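Long-range contacts in hybrid kinase (Caulobacter vibrioides, PDB 6QRL), which probably phosphorylates protein histidine from ATP in a phosphorelay, the piece here being its pseudo-receiver domain, which binds the second messenger cyclic di-GMP: residues 92-97 with 112-117; 50-55 with 66-71; 54-59 with 73-78. All blocks are in the same frame, centred on the assembly; numbering follows the deposited sequence.

Interaction 1 of 3, residues 92-97 with 112-117; sequences GFSGYL and QAVTAD. With C2E (9,9'-[(2R,3R,3aS,5S,7aR,9R,10R,10aS,12S,14aR)-3,5,10,12-tetrahydroxy-5,12-dioxidooctahydro-2H,7H-difuro[3,2-d:3',2'-j][1,3,7,9,2,8]tetraoxadiphosphacyclododecine-2,9-diyl]bis(2-amino-1,9-dihydro-6H-purin-6-one)), chain C.
Ser94 lays its hydroxyl against the backbone between Ala113 and Val114. With OG anti to the backbone N (chi1 173°), the oxygen accepts the Val114 N-H, with Ser94 OG to Val114 N 2.9 Å and an angle at the hydrogen of 154°. A serine suits the place because it is short enough to let the two chains approach and still supplies an acceptor to an amide outside any helix or strand. Val114 CG2 lies beside the serine, 3.5 Å from Ser94 OG.

Two residues back from Ser94, and two on from Val114, small residues meet. Gly92 ends helix 85-91 in a Schellman motif with positive phi, a conformation natural to glycine, and the missing side chain leaves room for Ala116, whose CB lies 3.5 Å from Gly92 O. A water sits between Gly92 O and Val114 O, within hydrogen-bonding distance of both.

The other half of 92-97 turns to cyclic di-GMP. Tyr96 grips one guanine by its backbone: Tyr96 N donates to C2E O6 at 3.0 Å, while Tyr96 O receives C2E N1 at 2.7 Å and also C2E N2. Chi1 of 69° sets CG between the backbone N and carbonyl carbon, and the same guanine covers one ring face, C2E N1 standing 3.5 Å above its centre. At the ring edge, Tyr96 OH donates to phosphate oxygen C2E O2P at 2.7 Å. Gly95, having no side chain, lets C2E O6 come to 3.1 Å from its CA.

Strand 95-98 is the outermost on its side of the parallel sheet, paired with strand 73-77. Leu97 packs on Ser105 and Gln109 of helix 103-111, and the chain leaving that helix runs back past Ser94 and Gly92.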
loop_
_atom_site.group_PDB
_atom_site.type_symbol
_atom_site.label_atom_id
_atom_site.label_comp_id
_atom_site.label_asym_id
_atom_site.label_seq_id
_atom_site.Cartn_x
_atom_site.Cartn_y
_atom_site.Cartn_z
ATOM N N GLY A 92 -5.307 2.585 -10.760
ATOM C CA GLY A 92 -5.974 3.202 -9.594
ATOM C C GLY A 92 -5.065 3.406 -8.374
ATOM O O GLY A 92 -5.566 3.789 -7.317
ATOM N N PHE A 93 -3.774 3.114 -8.457
ATOM C CA PHE A 93 -2.836 3.395 -7.341
ATOM C C PHE A 93 -2.734 4.906 -7.093
ATOM O O PHE A 93 -2.661 5.695 -8.028
ATOM C CB PHE A 93 -1.469 2.792 -7.625
ATOM C CG PHE A 93 -1.402 1.328 -7.283
ATOM C CD1 PHE A 93 -1.221 0.922 -5.965
ATOM C CD2 PHE A 93 -1.456 0.370 -8.273
ATOM C CE1 PHE A 93 -1.131 -0.423 -5.645
ATOM C CE2 PHE A 93 -1.353 -0.975 -7.953
ATOM C CZ PHE A 93 -1.204 -1.369 -6.641
ATOM N N SER A 94 -2.713 5.292 -5.831
ATOM C CA SER A 94 -2.627 6.706 -5.392
ATOM C C SER A 94 -1.233 7.261 -5.710
ATOM O O SER A 94 -1.109 8.423 -6.076
ATOM C CB SER A 94 -2.897 6.775 -3.907
ATOM O OG SER A 94 -2.664 8.076 -3.390
ATOM N N GLY A 95 -0.210 6.438 -5.545
ATOM C CA GLY A 95 1.202 6.837 -5.642
ATOM C C GLY A 95 2.102 5.621 -5.492
ATOM O O GLY A 95 1.610 4.471 -5.454
ATOM N N TYR A 96 3.390 5.877 -5.458
ATOM C CA TYR A 96 4.440 4.840 -5.382
ATOM C C TYR A 96 5.441 5.257 -4.299
ATOM O O TYR A 96 5.516 6.451 -3.931
ATOM C CB TYR A 96 5.121 4.666 -6.737
ATOM C CG TYR A 96 5.958 5.841 -7.166
ATOM C CD1 TYR A 96 5.427 6.845 -7.958
ATOM C CD2 TYR A 96 7.281 5.954 -6.747
ATOM C CE1 TYR A 96 6.184 7.954 -8.311
ATOM C CE2 TYR A 96 8.059 7.034 -7.117
ATOM C CZ TYR A 96 7.518 8.029 -7.916
ATOM O OH TYR A 96 8.295 9.092 -8.251
ATOM N N LEU A 97 6.179 4.272 -3.813
ATOM C CA LEU A 97 7.348 4.410 -2.929
ATOM C C LEU A 97 8.461 3.580 -3.556
ATOM O O LEU A 97 8.150 2.466 -4.045
ATOM C CB LEU A 97 6.956 3.878 -1.550
ATOM C CG LEU A 97 6.001 4.774 -0.774
ATOM C CD1 LEU A 97 5.455 4.075 0.461
ATOM C CD2 LEU A 97 6.711 6.064 -0.414
ATOM N N GLN A 112 -1.399 11.408 2.094
ATOM C CA GLN A 112 -1.988 12.010 0.868
ATOM C C GLN A 112 -2.778 10.979 0.061
ATOM O O GLN A 112 -3.254 11.353 -1.013
ATOM C CB GLN A 112 -0.885 12.572 -0.038
ATOM C CG GLN A 112 -0.059 13.679 0.613
ATOM C CD GLN A 112 1.208 13.988 -0.162
ATOM O OE1 GLN A 112 1.416 13.522 -1.291
ATOM N NE2 GLN A 112 2.078 14.775 0.447
ATOM N N ALA A 113 -2.839 9.718 0.499
ATOM C CA ALA A 113 -3.354 8.576 -0.298
ATOM C C ALA A 113 -4.824 8.821 -0.696
ATOM O O ALA A 113 -5.631 9.220 0.184
ATOM C CB ALA A 113 -3.249 7.304 0.479
ATOM N N VAL A 114 -5.152 8.580 -1.966
ATOM C CA VAL A 114 -6.484 8.867 -2.577
ATOM C C VAL A 114 -7.062 7.518 -2.998
ATOM O O VAL A 114 -6.271 6.540 -3.183
ATOM C CB VAL A 114 -6.383 9.859 -3.761
ATOM C CG1 VAL A 114 -5.809 11.221 -3.351
ATOM C CG2 VAL A 114 -5.561 9.287 -4.922
ATOM N N THR A 115 -8.377 7.467 -3.149
ATOM C CA THR A 115 -9.132 6.227 -3.417
ATOM C C THR A 115 -8.961 5.812 -4.876
ATOM O O THR A 115 -8.995 6.683 -5.746
ATOM C CB THR A 115 -10.632 6.406 -3.169
ATOM O OG1 THR A 115 -10.844 7.372 -2.139
ATOM C CG2 THR A 115 -11.276 5.098 -2.783
ATOM N N ALA A 116 -8.882 4.512 -5.136
ATOM C CA ALA A 116 -9.216 3.928 -6.462
ATOM C C ALA A 116 -10.726 4.057 -6.728
ATOM O O ALA A 116 -11.491 4.049 -5.769
ATOM C CB ALA A 116 -8.770 2.491 -6.531
ATOM N N ASP A 117 -11.140 4.080 -7.993
ATOM C CA ASP A 117 -12.569 4.043 -8.412
ATOM C C ASP A 117 -13.214 2.718 -7.956
ATOM O O ASP A 117 -12.459 1.769 -7.650
ATOM C CB ASP A 117 -12.689 4.227 -9.926
ATOM C CG ASP A 117 -12.225 5.578 -10.463
ATOM O OD1 ASP A 117 -12.234 6.578 -9.704
ATOM O OD2 ASP A 117 -11.863 5.633 -11.661
HETATM P P1 C2E C . 11.299 10.699 -7.665
HETATM O O2P C2E C . 10.782 9.325 -7.302
HETATM O O1P C2E C . 11.398 11.097 -9.107
HETATM O "O5'" C2E C . 10.253 11.722 -7.014
HETATM C "C5'" C2E C . 10.320 13.097 -7.394
HETATM C "C4'" C2E C . 9.235 13.818 -6.652
HETATM O "O4'" C2E C . 7.950 13.387 -7.138
HETATM C "C3'" C2E C . 9.181 13.527 -5.161
HETATM O "O3'" C2E C . 10.170 14.375 -4.551
HETATM C "C2'" C2E C . 7.707 13.835 -4.816
HETATM O "O2'" C2E C . 7.556 15.107 -4.223
HETATM C "C1'" C2E C . 6.987 13.737 -6.168
HETATM N N9 C2E C . 5.942 12.718 -6.266
HETATM C C8 C2E C . 4.803 12.818 -7.030
HETATM N N7 C2E C . 4.071 11.730 -7.005
HETATM C C5 C2E C . 4.778 10.849 -6.198
HETATM C C6 C2E C . 4.473 9.523 -5.812
HETATM O O6 C2E C . 3.515 8.826 -6.149
HETATM N N1 C2E C . 5.465 8.985 -4.994
HETATM C C2 C2E C . 6.599 9.639 -4.575
HETATM N N2 C2E C . 7.435 8.942 -3.789
HETATM N N3 C2E C . 6.892 10.892 -4.934
HETATM C C4 C2E C . 5.941 11.438 -5.741
HETATM P P11 C2E C . 10.925 13.774 -3.270
HETATM O O21 C2E C . 9.852 13.144 -2.431
HETATM O O11 C2E C . 11.781 14.858 -2.683
HETATM O O5A C2E C . 11.915 12.660 -3.859
HETATM C C5A C2E C . 13.148 13.027 -4.547
HETATM C C4A C2E C . 13.856 11.771 -4.989
HETATM O O4A C2E C . 14.421 11.104 -3.833
HETATM C C3A C2E C . 12.986 10.702 -5.645
HETATM O O3A C2E C . 12.743 11.047 -7.016
HETATM C C2A C2E C . 13.834 9.452 -5.429
HETATM O O2A C2E C . 14.943 9.252 -6.269
HETATM C C1A C2E C . 14.390 9.699 -4.027
HETATM N N91 C2E C . 13.534 9.101 -3.019
HETATM C C81 C2E C . 12.407 9.684 -2.499
HETATM N N71 C2E C . 11.768 8.912 -1.652
HETATM C C51 C2E C . 12.525 7.750 -1.626
HETATM C C61 C2E C . 12.322 6.570 -0.877
HETATM O O61 C2E C . 11.368 6.296 -0.136
HETATM N N11 C2E C . 13.335 5.639 -1.126
HETATM C C21 C2E C . 14.404 5.825 -1.972
HETATM N N21 C2E C . 15.276 4.805 -2.039
HETATM N N31 C2E C . 14.585 6.924 -2.700
HETATM C C41 C2E C . 13.622 7.848 -2.465
HETATM O O HOH W 1 -5.421 4.120 -4.298
#

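Interaction 2 of 3, residues 50-55 with 66-71; sequences AVLLID and KPPAGR
Ala50, just before strand 51-55, offers its carbonyl to Arg71. Arg71 NH2 donates to Ala50 O at 3.1 Å, nearly straight at 170°, lying on a lone pair in the carbonyl plane while the oxygen lies in the guanidinium plane. A water bridges the same two groups, donating to Ala50 O (2.8 Å) and accepting from Arg71 NE (2.9 Å), so two neighbouring nitrogens fix the guanidinium's rotation. The arginine chain bends at chi2 and chi3 (-62° and -61°), placing CD and NE so that the guanidinium turns toward the start of the strand. Arg71 NH2 has a further, weak bond to Pro47 O.

Leu52 is next to face the loop, and its two methyls divide the work. CD1 meets Pro68 CG tip to tip at 3.6 Å and also stands 4.3 Å above the guanidinium plane, toward its rim; CD2 reaches Arg71 NH2 at 3.8 Å, the two side chains crossing at about a right angle. Ile54 follows, its CD1 pointing at Pro68 CD, 3.9 Å away.

Pro68 opens a type II turn that ends at Arg71, with Gly70 taking the positive phi. The turn thereby presents a rigid ring and a long polar chain to one face of the strand.

The chemistry is thus split: Leu52 and Ile54 pack tip to tip on the Pro68 ring, while beside them the carbonyl of buried Ala50 is satisfied by arginine and water.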
loop_
_atom_site.group_PDB
_atom_site.type_symbol
_atom_site.label_atom_id
_atom_site.label_comp_id
_atom_site.label_asym_id
_atom_site.label_seq_id
_atom_site.Cartn_x
_atom_site.Cartn_y
_atom_site.Cartn_z
ATOM N N ALA A 50 -7.790 1.255 6.418
ATOM C CA ALA A 50 -6.311 1.168 6.301
ATOM C C ALA A 50 -5.875 1.598 4.899
ATOM O O ALA A 50 -6.522 1.191 3.886
ATOM C CB ALA A 50 -5.845 -0.234 6.595
ATOM N N VAL A 51 -4.792 2.366 4.814
ATOM C CA VAL A 51 -4.077 2.563 3.518
ATOM C C VAL A 51 -3.274 1.292 3.248
ATOM O O VAL A 51 -2.621 0.815 4.198
ATOM C CB VAL A 51 -3.174 3.805 3.564
ATOM C CG1 VAL A 51 -2.328 3.938 2.314
ATOM C CG2 VAL A 51 -3.996 5.054 3.806
ATOM N N LEU A 52 -3.292 0.785 2.020
ATOM C CA LEU A 52 -2.636 -0.491 1.627
ATOM C C LEU A 52 -1.312 -0.203 0.922
ATOM O O LEU A 52 -1.341 0.443 -0.136
ATOM C CB LEU A 52 -3.580 -1.280 0.716
ATOM C CG LEU A 52 -5.008 -1.459 1.231
ATOM C CD1 LEU A 52 -5.879 -2.176 0.200
ATOM C CD2 LEU A 52 -5.012 -2.224 2.548
ATOM N N LEU A 53 -0.187 -0.579 1.530
ATOM C CA LEU A 53 1.131 -0.565 0.855
ATOM C C LEU A 53 1.267 -1.945 0.191
ATOM O O LEU A 53 1.250 -2.962 0.905
ATOM C CB LEU A 53 2.253 -0.309 1.859
ATOM C CG LEU A 53 2.602 1.126 2.233
ATOM C CD1 LEU A 53 1.508 2.140 1.950
ATOM C CD2 LEU A 53 3.077 1.195 3.669
ATOM N N ILE A 54 1.311 -1.969 -1.137
ATOM C CA ILE A 54 1.298 -3.220 -1.939
ATOM C C ILE A 54 2.624 -3.322 -2.676
ATOM O O ILE A 54 2.860 -2.482 -3.552
ATOM C CB ILE A 54 0.091 -3.252 -2.882
ATOM C CG1 ILE A 54 -1.215 -3.172 -2.085
ATOM C CG2 ILE A 54 0.115 -4.495 -3.761
ATOM C CD1 ILE A 54 -2.467 -3.105 -2.953
ATOM N N ASP A 55 3.414 -4.340 -2.344
ATOM C CA ASP A 55 4.716 -4.671 -2.974
ATOM C C ASP A 55 4.494 -5.081 -4.432
ATOM O O ASP A 55 3.744 -6.019 -4.658
ATOM C CB ASP A 55 5.418 -5.760 -2.157
ATOM C CG ASP A 55 6.902 -5.924 -2.451
ATOM O OD1 ASP A 55 7.343 -5.429 -3.516
ATOM O OD2 ASP A 55 7.613 -6.594 -1.624
ATOM N N LYS A 66 -3.541 -5.085 -9.594
ATOM C CA LYS A 66 -4.835 -4.373 -9.430
ATOM C C LYS A 66 -4.932 -3.900 -7.985
ATOM O O LYS A 66 -5.018 -4.702 -7.060
ATOM C CB LYS A 66 -6.040 -5.266 -9.748
ATOM C CG LYS A 66 -5.840 -6.283 -10.856
ATOM C CD LYS A 66 -5.753 -5.672 -12.253
ATOM C CE LYS A 66 -5.347 -6.685 -13.309
ATOM N NZ LYS A 66 -4.666 -6.039 -14.458
ATOM N N PRO A 67 -5.003 -2.584 -7.749
ATOM C CA PRO A 67 -5.286 -2.077 -6.416
ATOM C C PRO A 67 -6.767 -2.350 -6.137
ATOM O O PRO A 67 -7.600 -2.221 -7.024
ATOM C CB PRO A 67 -4.929 -0.594 -6.588
ATOM C CG PRO A 67 -5.363 -0.281 -7.991
ATOM C CD PRO A 67 -4.974 -1.521 -8.766
ATOM N N PRO A 68 -7.154 -2.785 -4.926
ATOM C CA PRO A 68 -8.570 -3.029 -4.634
ATOM C C PRO A 68 -9.460 -1.789 -4.843
ATOM O O PRO A 68 -9.123 -0.679 -4.397
ATOM C CB PRO A 68 -8.587 -3.407 -3.150
ATOM C CG PRO A 68 -7.161 -3.772 -2.816
ATOM C CD PRO A 68 -6.262 -3.039 -3.789
ATOM N N ALA A 69 -10.599 -1.997 -5.493
ATOM C CA ALA A 69 -11.606 -0.950 -5.767
ATOM C C ALA A 69 -12.061 -0.326 -4.440
ATOM O O ALA A 69 -12.252 -1.053 -3.446
ATOM C CB ALA A 69 -12.763 -1.527 -6.565
ATOM N N GLY A 70 -12.187 0.999 -4.418
ATOM C CA GLY A 70 -12.715 1.761 -3.278
ATOM C C GLY A 70 -11.731 1.840 -2.127
ATOM O O GLY A 70 -12.115 2.358 -1.065
ATOM N N ARG A 71 -10.488 1.392 -2.309
ATOM C CA ARG A 71 -9.446 1.472 -1.257
ATOM C C ARG A 71 -8.350 2.451 -1.689
ATOM O O ARG A 71 -8.304 2.843 -2.889
ATOM C CB ARG A 71 -8.944 0.059 -0.964
ATOM C CG ARG A 71 -10.031 -0.896 -0.447
ATOM C CD ARG A 71 -10.670 -0.481 0.876
ATOM N NE ARG A 71 -9.659 -0.431 1.938
ATOM C CZ ARG A 71 -9.448 -1.344 2.884
ATOM N NH1 ARG A 71 -10.217 -2.419 2.967
ATOM N NH2 ARG A 71 -8.463 -1.169 3.761
HETATM O O HOH W 2 -8.232 2.098 1.897
#

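Interaction 3 of 3, residues 54-59 with 73-78; sequences IDAALS and SVVLLT
Ile54 and Asp55 pair with Val75 and Leu76 as neighbouring parallel strands, held by three backbone bonds. Ile54 N donates to Val74 O, Leu76 N returns a bond to Ile54 O, and Ala56 N reaches Leu76 O, each at 2.9 Å. A CA-H...O contact, Val75 CA to Ile54 O at 3.2 Å, supplements the ladder.

Ala56, the first residue beyond strand 51-55, makes the two apolar side-chain contacts, and Ile54 CD1 adds one with Ser73 OG at 3.8 Å. Ala56 CB rests 3.9 Å from Val75 CG2 and 3.7 Å from Leu77 CD2; a single methyl fits where the chain turns close to its neighbour. Val75 CG2 stands anti to the backbone N (CG1 at chi1 57°), on the side where Ala56 CB lies. On the sheet face that carries Asp55, Leu76 CB packs against Asp55 CA.

Polar side chains shape the turn after the strand. Asp55 OD1 accepts from Ala57 N at 3.1 Å, forming an Asx turn in which the donor stands above the carboxylate plane. The single 3-10 turn is closed by Ser59, whose OG donates to Ala56 O at 2.7 Å on a lone pair while its N grips the same oxygen. Asp55 also meets Lys99 in a salt bridge and Ser13 through OD2. It sits where receiver domains carry the phospho-accepting aspartate; modification is only predicted for this pseudo-receiver, and none is present here.

Strand 51-55 lies in the middle of the sheet, with 8-12 on its other flank. Strand 73-77 is bordered by 95-98, and Val75 and Leu77 are covered by Leu88 of helix 85-91.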
loop_
_atom_site.group_PDB
_atom_site.type_symbol
_atom_site.label_atom_id
_atom_site.label_comp_id
_atom_site.label_asym_id
_atom_site.label_seq_id
_atom_site.Cartn_x
_atom_site.Cartn_y
_atom_site.Cartn_z
ATOM N N ILE A 54 1.311 -1.969 -1.137
ATOM C CA ILE A 54 1.298 -3.220 -1.939
ATOM C C ILE A 54 2.624 -3.322 -2.676
ATOM O O ILE A 54 2.860 -2.482 -3.552
ATOM C CB ILE A 54 0.091 -3.252 -2.882
ATOM C CG1 ILE A 54 -1.215 -3.172 -2.085
ATOM C CG2 ILE A 54 0.115 -4.495 -3.761
ATOM C CD1 ILE A 54 -2.467 -3.105 -2.953
ATOM N N ASP A 55 3.414 -4.340 -2.344
ATOM C CA ASP A 55 4.716 -4.671 -2.974
ATOM C C ASP A 55 4.494 -5.081 -4.432
ATOM O O ASP A 55 3.744 -6.019 -4.658
ATOM C CB ASP A 55 5.418 -5.760 -2.157
ATOM C CG ASP A 55 6.902 -5.924 -2.451
ATOM O OD1 ASP A 55 7.343 -5.429 -3.516
ATOM O OD2 ASP A 55 7.613 -6.594 -1.624
ATOM N N ALA A 56 5.129 -4.399 -5.395
ATOM C CA ALA A 56 5.080 -4.780 -6.831
ATOM C C ALA A 56 5.628 -6.198 -7.048
ATOM O O ALA A 56 5.382 -6.770 -8.129
ATOM C CB ALA A 56 5.828 -3.802 -7.703
ATOM N N ALA A 57 6.360 -6.776 -6.100
ATOM C CA ALA A 57 6.697 -8.215 -6.138
ATOM C C ALA A 57 5.432 -9.083 -6.302
ATOM O O ALA A 57 5.579 -10.209 -6.764
ATOM C CB ALA A 57 7.454 -8.584 -4.892
ATOM N N LEU A 58 4.238 -8.589 -5.953
ATOM C CA LEU A 58 2.967 -9.348 -6.110
ATOM C C LEU A 58 2.402 -9.268 -7.528
ATOM O O LEU A 58 1.407 -9.942 -7.751
ATOM C CB LEU A 58 1.913 -8.822 -5.136
ATOM C CG LEU A 58 2.241 -9.085 -3.671
ATOM C CD1 LEU A 58 1.356 -8.256 -2.756
ATOM C CD2 LEU A 58 2.122 -10.557 -3.365
ATOM N N SER A 59 2.979 -8.469 -8.423
ATOM C CA SER A 59 2.533 -8.343 -9.834
ATOM C C SER A 59 2.565 -9.728 -10.498
ATOM O O SER A 59 3.378 -10.558 -10.073
ATOM C CB SER A 59 3.427 -7.386 -10.593
ATOM O OG SER A 59 3.486 -6.109 -9.937
ATOM N N SER A 73 -4.421 2.851 -2.024
ATOM C CA SER A 73 -3.254 1.945 -2.194
ATOM C C SER A 73 -2.069 2.689 -2.783
ATOM O O SER A 73 -2.267 3.537 -3.643
ATOM C CB SER A 73 -3.593 0.770 -3.069
ATOM O OG SER A 73 -4.665 0.026 -2.525
ATOM N N VAL A 74 -0.888 2.340 -2.300
ATOM C CA VAL A 74 0.436 2.839 -2.746
ATOM C C VAL A 74 1.261 1.614 -3.137
ATOM O O VAL A 74 1.344 0.698 -2.306
ATOM C CB VAL A 74 1.114 3.609 -1.607
ATOM C CG1 VAL A 74 2.425 4.203 -2.049
ATOM C CG2 VAL A 74 0.208 4.690 -1.040
ATOM N N VAL A 75 1.915 1.641 -4.293
ATOM C CA VAL A 75 2.703 0.480 -4.770
ATOM C C VAL A 75 4.178 0.681 -4.382
ATOM O O VAL A 75 4.684 1.812 -4.555
ATOM C CB VAL A 75 2.505 0.273 -6.285
ATOM C CG1 VAL A 75 2.878 1.514 -7.086
ATOM C CG2 VAL A 75 3.284 -0.921 -6.806
ATOM N N LEU A 76 4.855 -0.387 -3.954
ATOM C CA LEU A 76 6.323 -0.394 -3.675
ATOM C C LEU A 76 7.075 -0.891 -4.918
ATOM O O LEU A 76 6.844 -2.038 -5.334
ATOM C CB LEU A 76 6.617 -1.324 -2.490
ATOM C CG LEU A 76 6.387 -0.786 -1.080
ATOM C CD1 LEU A 76 5.235 0.187 -0.986
ATOM C CD2 LEU A 76 6.268 -1.908 -0.046
ATOM N N LEU A 77 8.007 -0.089 -5.433
ATOM C CA LEU A 77 8.722 -0.311 -6.713
ATOM C C LEU A 77 10.229 -0.304 -6.465
ATOM O O LEU A 77 10.682 0.451 -5.584
ATOM C CB LEU A 77 8.362 0.808 -7.699
ATOM C CG LEU A 77 6.893 0.886 -8.123
ATOM C CD1 LEU A 77 6.641 2.111 -8.991
ATOM C CD2 LEU A 77 6.502 -0.356 -8.890
ATOM N N THR A 78 10.993 -1.053 -7.255
ATOM C CA THR A 78 12.450 -0.816 -7.396
ATOM C C THR A 78 12.632 0.405 -8.296
ATOM O O THR A 78 11.733 0.740 -9.073
ATOM C CB THR A 78 13.170 -2.045 -7.955
ATOM O OG1 THR A 78 12.768 -2.208 -9.320
ATOM C CG2 THR A 78 12.880 -3.294 -7.136
#

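Overall arrangement
All three contacts reach one parallel sheet, but only interaction 3 joins two of its strands. It is the core: fully buried, running on backbone bonds between neighbouring strands 51-55 and 73-77. Interaction 2 starts from the same strand, sharing Ile54 and Asp55, but covers a face with the loop that leads to strand 73-77; its chemistry is aliphatic packing plus one arginine grip. Interaction 1, only partly buried, lies at the sheet margin, where strand 95-98 pairs with 73-77; it rests on a serine hydroxyl, small residues and a water, and the same segment carries Tyr96, which binds the nucleotide. Interactions 1 and 2 meet through Ala116 N and Arg71 O, probably hydrogen-bonded.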